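Aminotransferase AspB (Helicobacter pylori 26695, PDB 3EZS) probably acts as a pyridoxal 5'-phosphate-dependent transaminase of the class I and II aminotransferase family. Local coordinates at residues A59-R69 with K81-L89; R69-K77 with S197-S207. One frame throughout, in Å; residues are numbered along the deposited sequence. Where two conformers were deposited one is given.

Interaction 1: A59-R69 with K81-L89; sequences AFEESLRAAQR and KENELISTL
Arg65 and Ser87 are the nearest pair of CA atoms, 6.0 Å apart, where helix 62-69 crosses strand 85-88. The two axes pass 8.5 Å from each other with their N-to-C directions at 116°, so the helix lies across a strand that is outermost, within this chain, in the mixed seven-stranded sheet of the fold type I PLP enzymes. Backbone hydrogen bonds tie that strand to 241-245 alongside it, and a water bridges Ala59 O to Ser87 N across the contact.

Alternate strand residues Leu85 and Ser87 turn their side chains to the helix. In one of its two conformers the Ser87 hydroxyl donates to Gln68 OE1, with OG and OE1 2.7 Å apart and the donor tilted 33° from the amide carbonyl plane. Gln68 NE2 bonds to Gly241 O, so one buried amide, its chain extended beyond CG, joins both strands to the helix. Phe60 lies against the other side of Ser87, its CD1 3.5 Å from Ser87 CB, and its ring edge reaches the Leu89 methyl CD1; Leu89 also packs on Leu89 of the second subunit. Leu85 CD1 rests 4.0 Å from Arg69 CG.

Toward the surface, apolar contact gives way to charge and water. Within the helix, one conformer of Arg65 forms a salt bridge from NH1 to Glu62 OE1. The Arg69 chain bends at chi3 (-61°), which brings one guanidinium face under Glu82 CG and the opposite face against Ala66 CA. A single water accepts from Arg69 NH1 and donates to Glu82 O and, at 2.8 Å, to Leu85 O.

Interaction 2: R69-K77 with S197-S207; sequences RGFFKRRFK and SEIYENTPPPS
Arg75 carries this contact, reaching from the end of helix 69-76 into the loop 197-207. Its NH2 donates twice: to Ser197 O at 2.9 Å, nearly straight at 170° and within the guanidinium plane, and to Pro205 O at 3.0 Å, where it meets a lone pair in the carbonyl plane. Arg75 NE adds a salt-bridge bond to Glu198 OE1 (3.1 Å), bent to 137° and approaching from above the carboxylate plane. Three acceptors around the guanidinium edge fix its rotation, while Pro204 CB lies over one face and Phe76 CE1 over the opposite one, both offset toward the rim.

Phe76 and Phe71 pack along the aliphatic part of Arg75. CG of Arg75, placed anti to its own backbone N (chi1 175°), sits over the centre of the Phe76 ring; the other face of this ring receives Ser207 CB in a CH-pi contact, 3.8 Å from CB to the centroid. Phe71 presents its edge to Glu198, with CE1 3.5 Å from OE2.

Second-shell partners hold the loop atoms in place. Glu198 OE2 pairs with Arg232 in a salt bridge, and Ser197 OG bonds to Glu194 O. Ser207, at the N-cap of helix 208-214, caps Leu209 N with its OG and also bonds Glu194 OE1. Thus the C-terminal end of helix 62-76 is fastened to a loop-to-helix connection following strand 189-193 of the central sheet, as fits the large domain of a PLP-dependent aminotransferase.

Overall arrangement
Both contacts use helix 62-76, and their segments meet at Arg69, which takes part only in interaction 1; their centres lie about 17 Å apart. Interaction 1 takes the N-terminal part of the helix and sets it across an outermost sheet strand; it is partly buried, about 20 Å from the chain centre, and grades from a buried serine-amide bond to water-mediated links toward its solvent-facing side. Interaction 2 takes the C-terminal part to an irregular loop 120 residues later, about 14 Å from the chain centre, and is the more buried although its interface is smaller (377 against 586 Å²). There direct arginine bonds to carbonyls and carboxylate replace the water bridges.

Interaction 1: A59-R69 with K81-L89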
loop_
_atom_site.group_PDB
_atom_site.type_symbol
_atom_site.label_atom_id
_atom_site.label_comp_id
_atom_site.label_asym_id
_atom_site.label_seq_id
_atom_site.Cartn_x
_atom_site.Cartn_y
_atom_site.Cartn_z
ATOM N N ALA A 59 4.519 10.123 -4.055
ATOM C CA ALA A 59 5.335 10.919 -3.135
ATOM C C ALA A 59 4.500 11.681 -2.101
ATOM O O ALA A 59 5.065 12.286 -1.182
ATOM C CB ALA A 59 6.174 11.908 -3.919
ATOM N N PHE A 60 3.173 11.660 -2.251
ATOM C CA PHE A 60 2.252 12.426 -1.410
ATOM C C PHE A 60 2.466 13.918 -1.692
ATOM O O PHE A 60 3.449 14.308 -2.302
ATOM C CB PHE A 60 2.415 12.119 0.086
ATOM C CG PHE A 60 2.051 10.708 0.471
ATOM C CD1 PHE A 60 2.920 9.668 0.246
ATOM C CD2 PHE A 60 0.846 10.437 1.095
ATOM C CE1 PHE A 60 2.602 8.380 0.613
ATOM C CE2 PHE A 60 0.513 9.142 1.461
ATOM C CZ PHE A 60 1.397 8.114 1.227
ATOM N N GLU A 61 1.538 14.742 -1.237
ATOM C CA GLU A 61 1.586 16.169 -1.486
ATOM C C GLU A 61 2.755 16.850 -0.794
ATOM O O GLU A 61 3.110 16.501 0.324
ATOM C CB GLU A 61 0.263 16.818 -1.046
ATOM C CG GLU A 61 -0.933 16.416 -1.909
ATOM C CD GLU A 61 -0.719 16.797 -3.367
ATOM O OE1 GLU A 61 -0.572 18.006 -3.639
ATOM O OE2 GLU A 61 -0.695 15.898 -4.239
ATOM N N GLU A 62 3.332 17.836 -1.476
ATOM C CA GLU A 62 4.427 18.634 -0.938
ATOM C C GLU A 62 4.094 19.246 0.406
ATOM O O GLU A 62 4.963 19.353 1.261
ATOM C CB GLU A 62 4.782 19.778 -1.899
ATOM C CG GLU A 62 5.624 19.337 -3.073
ATOM C CD GLU A 62 6.954 18.786 -2.606
ATOM O OE1 GLU A 62 7.610 19.448 -1.763
ATOM O OE2 GLU A 62 7.333 17.690 -3.064
ATOM N N SER A 63 2.835 19.660 0.575
ATOM C CA SER A 63 2.398 20.283 1.810
ATOM C C SER A 63 2.463 19.295 2.970
ATOM O O SER A 63 2.806 19.665 4.061
ATOM C CB SER A 63 0.996 20.870 1.635
ATOM O OG SER A 63 0.058 19.884 1.239
ATOM N N LEU A 64 2.145 18.038 2.727
ATOM C CA LEU A 64 2.240 17.002 3.770
ATOM C C LEU A 64 3.706 16.734 4.154
ATOM O O LEU A 64 4.024 16.676 5.331
ATOM C CB LEU A 64 1.544 15.710 3.321
ATOM C CG LEU A 64 1.642 14.509 4.269
ATOM C CD1 LEU A 64 1.043 14.816 5.662
ATOM C CD2 LEU A 64 0.987 13.295 3.605
ATOM N N ARG A 65 4.589 16.606 3.162
ATOM C CA ARG A 65 6.020 16.371 3.431
ATOM C C ARG A 65 6.601 17.499 4.283
ATOM O O ARG A 65 7.329 17.241 5.261
ATOM C CB ARG A 65 6.805 16.196 2.125
ATOM C CG ARG A 65 6.531 14.849 1.447
ATOM C CD ARG A 65 6.937 14.796 -0.022
ATOM N NE ARG A 65 8.379 14.776 -0.269
ATOM C CZ ARG A 65 9.142 15.841 -0.504
ATOM N NH1 ARG A 65 8.635 17.068 -0.509
ATOM N NH2 ARG A 65 10.441 15.678 -0.731
ATOM N N ALA A 66 6.273 18.743 3.920
ATOM C CA ALA A 66 6.710 19.922 4.682
ATOM C C ALA A 66 6.172 19.898 6.119
ATOM O O ALA A 66 6.904 20.201 7.048
ATOM C CB ALA A 66 6.287 21.217 3.963
ATOM N N ALA A 67 4.900 19.534 6.306
ATOM C CA ALA A 67 4.330 19.422 7.662
ATOM C C ALA A 67 5.063 18.346 8.460
ATOM O O ALA A 67 5.286 18.501 9.669
ATOM C CB ALA A 67 2.836 19.106 7.616
ATOM N N GLN A 68 5.436 17.249 7.800
ATOM C CA GLN A 68 6.156 16.178 8.485
ATOM C C GLN A 68 7.574 16.623 8.870
ATOM O O GLN A 68 8.072 16.295 9.958
ATOM C CB GLN A 68 6.157 14.912 7.632
ATOM C CG GLN A 68 4.760 14.263 7.518
ATOM C CD GLN A 68 4.744 13.018 6.644
ATOM O OE1 GLN A 68 5.435 12.958 5.627
ATOM N NE2 GLN A 68 3.932 12.029 7.024
ATOM N N ARG A 69 8.228 17.362 7.971
ATOM C CA ARG A 69 9.545 17.905 8.270
ATOM C C ARG A 69 9.454 18.906 9.434
ATOM O O ARG A 69 10.306 18.909 10.320
ATOM C CB ARG A 69 10.181 18.561 7.043
ATOM C CG ARG A 69 10.478 17.578 5.922
ATOM C CD ARG A 69 11.498 18.120 4.915
ATOM N NE ARG A 69 11.041 19.332 4.244
ATOM C CZ ARG A 69 10.211 19.365 3.203
ATOM N NH1 ARG A 69 9.720 18.249 2.678
ATOM N NH2 ARG A 69 9.863 20.530 2.686
ATOM N N LYS A 81 16.440 18.032 5.307
ATOM C CA LYS A 81 16.451 18.553 3.958
ATOM C C LYS A 81 15.324 17.865 3.176
ATOM O O LYS A 81 14.813 16.827 3.598
ATOM C CB LYS A 81 17.828 18.327 3.326
ATOM C CG LYS A 81 18.917 19.099 4.075
ATOM C CD LYS A 81 20.319 18.756 3.652
ATOM C CE LYS A 81 21.331 19.551 4.474
ATOM N NZ LYS A 81 21.392 19.124 5.899
ATOM N N GLU A 82 14.942 18.445 2.049
ATOM C CA GLU A 82 13.846 17.920 1.252
ATOM C C GLU A 82 13.993 16.490 0.753
ATOM O O GLU A 82 12.998 15.802 0.620
ATOM C CB GLU A 82 13.538 18.875 0.087
ATOM C CG GLU A 82 12.997 20.249 0.559
ATOM C CD GLU A 82 12.701 21.214 -0.593
ATOM O OE1 GLU A 82 12.874 20.840 -1.779
ATOM O OE2 GLU A 82 12.309 22.364 -0.303
ATOM N N ASN A 83 15.217 16.055 0.472
ATOM C CA ASN A 83 15.455 14.681 0.021
ATOM C C ASN A 83 15.794 13.729 1.194
ATOM O O ASN A 83 16.185 12.573 0.976
ATOM C CB ASN A 83 16.514 14.631 -1.109
ATOM C CG ASN A 83 17.854 15.258 -0.715
ATOM O OD1 ASN A 83 17.994 15.841 0.359
ATOM N ND2 ASN A 83 18.843 15.146 -1.598
ATOM N N GLU A 84 15.607 14.203 2.429
ATOM C CA GLU A 84 15.881 13.406 3.632
ATOM C C GLU A 84 14.622 12.895 4.354
ATOM O O GLU A 84 14.706 12.373 5.466
ATOM C CB GLU A 84 16.795 14.188 4.590
ATOM C CG GLU A 84 18.212 14.216 4.078
ATOM C CD GLU A 84 19.152 15.086 4.866
ATOM O OE1 GLU A 84 18.682 15.899 5.692
ATOM O OE2 GLU A 84 20.377 14.962 4.613
ATOM N N LEU A 85 13.463 13.027 3.721
ATOM C CA LEU A 85 12.216 12.526 4.306
ATOM C C LEU A 85 11.277 12.102 3.196
ATOM O O LEU A 85 11.092 12.836 2.224
ATOM C CB LEU A 85 11.580 13.574 5.201
ATOM C CG LEU A 85 10.250 13.186 5.861
ATOM C CD1 LEU A 85 10.138 13.805 7.253
ATOM C CD2 LEU A 85 9.049 13.553 4.990
ATOM N N ILE A 86 10.753 10.886 3.309
ATOM C CA ILE A 86 9.764 10.362 2.369
ATOM C C ILE A 86 8.470 10.088 3.137
ATOM O O ILE A 86 8.519 9.497 4.210
ATOM C CB ILE A 86 10.266 9.074 1.636
ATOM C CG1 ILE A 86 11.284 9.437 0.534
ATOM C CG2 ILE A 86 9.104 8.300 0.983
ATOM C CD1 ILE A 86 11.727 8.269 -0.316
ATOM N N SER A 87 7.334 10.543 2.590
ATOM C CA SER A 87 6.002 10.331 3.178
ATOM C C SER A 87 5.542 8.918 2.842
ATOM O O SER A 87 5.686 8.478 1.683
ATOM C CB SER A 87 4.976 11.319 2.597
ATOM O OG SER A 87 5.230 12.666 2.967
ATOM N N THR A 88 4.976 8.213 3.824
ATOM C CA THR A 88 4.535 6.826 3.634
ATOM C C THR A 88 3.107 6.572 4.161
ATOM O O THR A 88 2.533 7.399 4.865
ATOM C CB THR A 88 5.526 5.853 4.320
ATOM O OG1 THR A 88 5.432 5.982 5.744
ATOM C CG2 THR A 88 6.955 6.143 3.887
ATOM N N LEU A 89 2.561 5.410 3.811
ATOM C CA LEU A 89 1.206 5.035 4.168
ATOM C C LEU A 89 1.222 4.311 5.515
ATOM O O LEU A 89 0.872 3.143 5.609
ATOM C CB LEU A 89 0.611 4.141 3.060
ATOM C CG LEU A 89 -0.910 4.143 2.972
ATOM C CD1 LEU A 89 -1.344 5.543 2.484
ATOM C CD2 LEU A 89 -1.429 3.063 2.061
HETATM O O HOH W 1 7.446 11.545 -0.108
HETATM O O HOH W 2 11.954 12.646 -0.706
HETATM O O HOH W 3 10.650 18.641 -2.169
HETATM O O HOH W 4 10.844 15.630 2.124
#

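Interaction 2: R69-K77 with S197-S207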
loop_
_atom_site.group_PDB
_atom_site.type_symbol
_atom_site.label_atom_id
_atom_site.label_comp_id
_atom_site.label_asym_id
_atom_site.label_seq_id
_atom_site.Cartn_x
_atom_site.Cartn_y
_atom_site.Cartn_z
ATOM N N ARG A 69 8.228 17.362 7.971
ATOM C CA ARG A 69 9.545 17.905 8.270
ATOM C C ARG A 69 9.454 18.906 9.434
ATOM O O ARG A 69 10.306 18.909 10.320
ATOM C CB ARG A 69 10.181 18.561 7.043
ATOM C CG ARG A 69 10.478 17.578 5.922
ATOM C CD ARG A 69 11.498 18.120 4.915
ATOM N NE ARG A 69 11.041 19.332 4.244
ATOM C CZ ARG A 69 10.211 19.365 3.203
ATOM N NH1 ARG A 69 9.720 18.249 2.678
ATOM N NH2 ARG A 69 9.863 20.530 2.686
ATOM N N GLY A 70 8.427 19.750 9.426
ATOM C CA GLY A 70 8.229 20.730 10.504
ATOM C C GLY A 70 8.110 20.040 11.855
ATOM O O GLY A 70 8.708 20.475 12.842
ATOM N N PHE A 71 7.341 18.953 11.877
ATOM C CA PHE A 71 7.221 18.103 13.064
ATOM C C PHE A 71 8.591 17.630 13.566
ATOM O O PHE A 71 8.899 17.743 14.761
ATOM C CB PHE A 71 6.319 16.879 12.804
ATOM C CG PHE A 71 6.456 15.818 13.859
ATOM C CD1 PHE A 71 5.929 16.019 15.126
ATOM C CD2 PHE A 71 7.162 14.660 13.609
ATOM C CE1 PHE A 71 6.098 15.094 16.098
ATOM C CE2 PHE A 71 7.335 13.732 14.582
ATOM C CZ PHE A 71 6.774 13.936 15.830
ATOM N N PHE A 72 9.415 17.114 12.658
ATOM C CA PHE A 72 10.735 16.589 13.028
ATOM C C PHE A 72 11.631 17.691 13.616
ATOM O O PHE A 72 12.369 17.450 14.580
ATOM C CB PHE A 72 11.411 15.881 11.856
ATOM C CG PHE A 72 12.371 14.818 12.278
ATOM C CD1 PHE A 72 11.926 13.527 12.493
ATOM C CD2 PHE A 72 13.696 15.107 12.506
ATOM C CE1 PHE A 72 12.789 12.549 12.898
ATOM C CE2 PHE A 72 14.558 14.128 12.915
ATOM C CZ PHE A 72 14.109 12.851 13.114
ATOM N N LYS A 73 11.532 18.894 13.054
ATOM C CA LYS A 73 12.265 20.049 13.554
ATOM C C LYS A 73 11.830 20.437 14.961
ATOM O O LYS A 73 12.662 20.537 15.841
ATOM C CB LYS A 73 12.104 21.249 12.604
ATOM C CG LYS A 73 12.923 22.484 12.997
ATOM C CD LYS A 73 12.757 23.638 11.992
ATOM N N ARG A 74 10.539 20.648 15.177
ATOM C CA ARG A 74 10.046 20.994 16.500
ATOM C C ARG A 74 10.356 19.931 17.533
ATOM O O ARG A 74 10.744 20.245 18.658
ATOM C CB ARG A 74 8.535 21.170 16.490
ATOM C CG ARG A 74 7.996 22.346 15.664
ATOM C CD ARG A 74 6.526 22.584 16.039
ATOM N NE ARG A 74 5.722 21.369 15.911
ATOM C CZ ARG A 74 5.145 20.943 14.785
ATOM N NH1 ARG A 74 5.282 21.594 13.632
ATOM N NH2 ARG A 74 4.426 19.836 14.808
ATOM N N ARG A 75 10.208 18.670 17.139
ATOM C CA ARG A 75 10.350 17.561 18.070
ATOM C C ARG A 75 11.780 17.138 18.357
ATOM O O ARG A 75 12.099 16.853 19.506
ATOM C CB ARG A 75 9.536 16.351 17.584
ATOM C CG ARG A 75 9.705 15.076 18.410
ATOM C CD ARG A 75 9.294 15.213 19.885
ATOM N NE ARG A 75 9.460 13.908 20.515
ATOM C CZ ARG A 75 10.590 13.434 21.041
ATOM N NH1 ARG A 75 11.694 14.153 21.095
ATOM N NH2 ARG A 75 10.607 12.210 21.533
ATOM N N PHE A 76 12.620 17.076 17.331
ATOM C CA PHE A 76 14.002 16.611 17.500
ATOM C C PHE A 76 15.078 17.663 17.276
ATOM O O PHE A 76 16.265 17.339 17.361
ATOM C CB PHE A 76 14.257 15.375 16.608
ATOM C CG PHE A 76 13.284 14.256 16.852
ATOM C CD1 PHE A 76 13.402 13.461 17.987
ATOM C CD2 PHE A 76 12.242 13.999 15.956
ATOM C CE1 PHE A 76 12.512 12.438 18.231
ATOM C CE2 PHE A 76 11.338 12.974 16.185
ATOM C CZ PHE A 76 11.470 12.192 17.327
ATOM N N LYS A 77 14.671 18.899 16.986
ATOM C CA LYS A 77 15.601 20.024 16.734
ATOM C C LYS A 77 16.539 19.787 15.551
ATOM O O LYS A 77 17.667 20.279 15.527
ATOM C CB LYS A 77 16.416 20.350 17.996
ATOM C CG LYS A 77 15.606 20.410 19.298
ATOM C CD LYS A 77 14.410 21.333 19.189
ATOM N N SER A 197 7.944 7.229 19.749
ATOM C CA SER A 197 8.722 8.379 20.198
ATOM C C SER A 197 7.882 9.497 20.822
ATOM O O SER A 197 8.420 10.329 21.529
ATOM C CB SER A 197 9.612 8.898 19.060
ATOM O OG SER A 197 8.829 9.252 17.939
ATOM N N GLU A 198 6.569 9.504 20.582
ATOM C CA GLU A 198 5.684 10.503 21.170
ATOM C C GLU A 198 4.889 9.957 22.354
ATOM O O GLU A 198 4.043 10.662 22.901
ATOM C CB GLU A 198 4.720 11.047 20.104
ATOM C CG GLU A 198 5.351 11.984 19.084
ATOM C CD GLU A 198 5.505 13.386 19.632
ATOM O OE1 GLU A 198 6.344 13.581 20.525
ATOM O OE2 GLU A 198 4.766 14.295 19.181
ATOM N N ILE A 199 5.157 8.707 22.740
ATOM C CA ILE A 199 4.481 8.061 23.852
ATOM C C ILE A 199 5.530 7.962 24.937
ATOM O O ILE A 199 6.354 7.068 24.932
ATOM C CB ILE A 199 3.914 6.652 23.473
ATOM C CG1 ILE A 199 3.124 6.704 22.149
ATOM C CG2 ILE A 199 3.047 6.091 24.612
ATOM C CD1 ILE A 199 2.053 7.822 22.105
ATOM N N TYR A 200 5.526 8.918 25.853
ATOM C CA TYR A 200 6.513 8.957 26.910
ATOM C C TYR A 200 5.941 9.717 28.102
ATOM O O TYR A 200 5.013 10.518 27.969
ATOM C CB TYR A 200 7.834 9.568 26.418
ATOM C CG TYR A 200 7.726 11.000 25.957
ATOM C CD1 TYR A 200 7.910 12.056 26.835
ATOM C CD2 TYR A 200 7.435 11.295 24.635
ATOM C CE1 TYR A 200 7.807 13.384 26.394
ATOM C CE2 TYR A 200 7.326 12.605 24.187
ATOM C CZ TYR A 200 7.512 13.634 25.062
ATOM O OH TYR A 200 7.396 14.908 24.593
ATOM N N GLU A 201 6.530 9.469 29.263
ATOM C CA GLU A 201 6.005 9.963 30.523
ATOM C C GLU A 201 6.639 11.244 31.018
ATOM O O GLU A 201 5.937 12.141 31.462
ATOM C CB GLU A 201 6.202 8.859 31.568
ATOM C CG GLU A 201 5.651 9.144 32.942
ATOM C CD GLU A 201 6.109 8.119 33.951
ATOM O OE1 GLU A 201 6.365 6.962 33.560
ATOM O OE2 GLU A 201 6.207 8.474 35.135
ATOM N N ASN A 202 7.968 11.305 30.992
ATOM C CA ASN A 202 8.695 12.467 31.498
ATOM C C ASN A 202 9.534 13.100 30.376
ATOM O O ASN A 202 9.062 13.956 29.629
ATOM C CB ASN A 202 9.607 12.053 32.689
ATOM C CG ASN A 202 8.855 11.361 33.816
ATOM O OD1 ASN A 202 7.734 11.730 34.153
ATOM N ND2 ASN A 202 9.494 10.359 34.426
ATOM N N THR A 203 10.761 12.619 30.229
ATOM C CA THR A 203 11.691 13.161 29.277
ATOM C C THR A 203 11.475 12.495 27.904
ATOM O O THR A 203 11.284 11.269 27.821
ATOM C CB THR A 203 13.150 13.050 29.829
ATOM O OG1 THR A 203 14.088 13.407 28.802
ATOM C CG2 THR A 203 13.457 11.643 30.346
ATOM N N PRO A 204 11.456 13.296 26.826
ATOM C CA PRO A 204 11.210 12.671 25.536
ATOM C C PRO A 204 12.368 11.779 25.093
ATOM O O PRO A 204 13.507 12.115 25.340
ATOM C CB PRO A 204 11.053 13.861 24.574
ATOM C CG PRO A 204 10.971 15.081 25.435
ATOM C CD PRO A 204 11.640 14.755 26.713
ATOM N N PRO A 205 12.079 10.634 24.465
ATOM C CA PRO A 205 13.175 9.774 24.008
ATOM C C PRO A 205 13.932 10.366 22.803
ATOM O O PRO A 205 13.361 11.099 21.998
ATOM C CB PRO A 205 12.457 8.498 23.589
ATOM C CG PRO A 205 11.110 8.980 23.141
ATOM C CD PRO A 205 10.761 10.050 24.142
ATOM N N PRO A 206 15.223 10.051 22.671
ATOM C CA PRO A 206 15.942 10.613 21.544
ATOM C C PRO A 206 15.747 9.850 20.233
ATOM O O PRO A 206 15.526 8.625 20.238
ATOM C CB PRO A 206 17.388 10.516 21.988
ATOM C CG PRO A 206 17.430 9.346 22.927
ATOM C CD PRO A 206 16.073 9.209 23.528
ATOM N N SER A 207 15.788 10.575 19.116
ATOM C CA SER A 207 15.772 9.928 17.798
ATOM C C SER A 207 17.187 9.473 17.461
ATOM O O SER A 207 18.157 10.076 17.883
ATOM C CB SER A 207 15.320 10.881 16.706
ATOM O OG SER A 207 15.452 10.289 15.427
#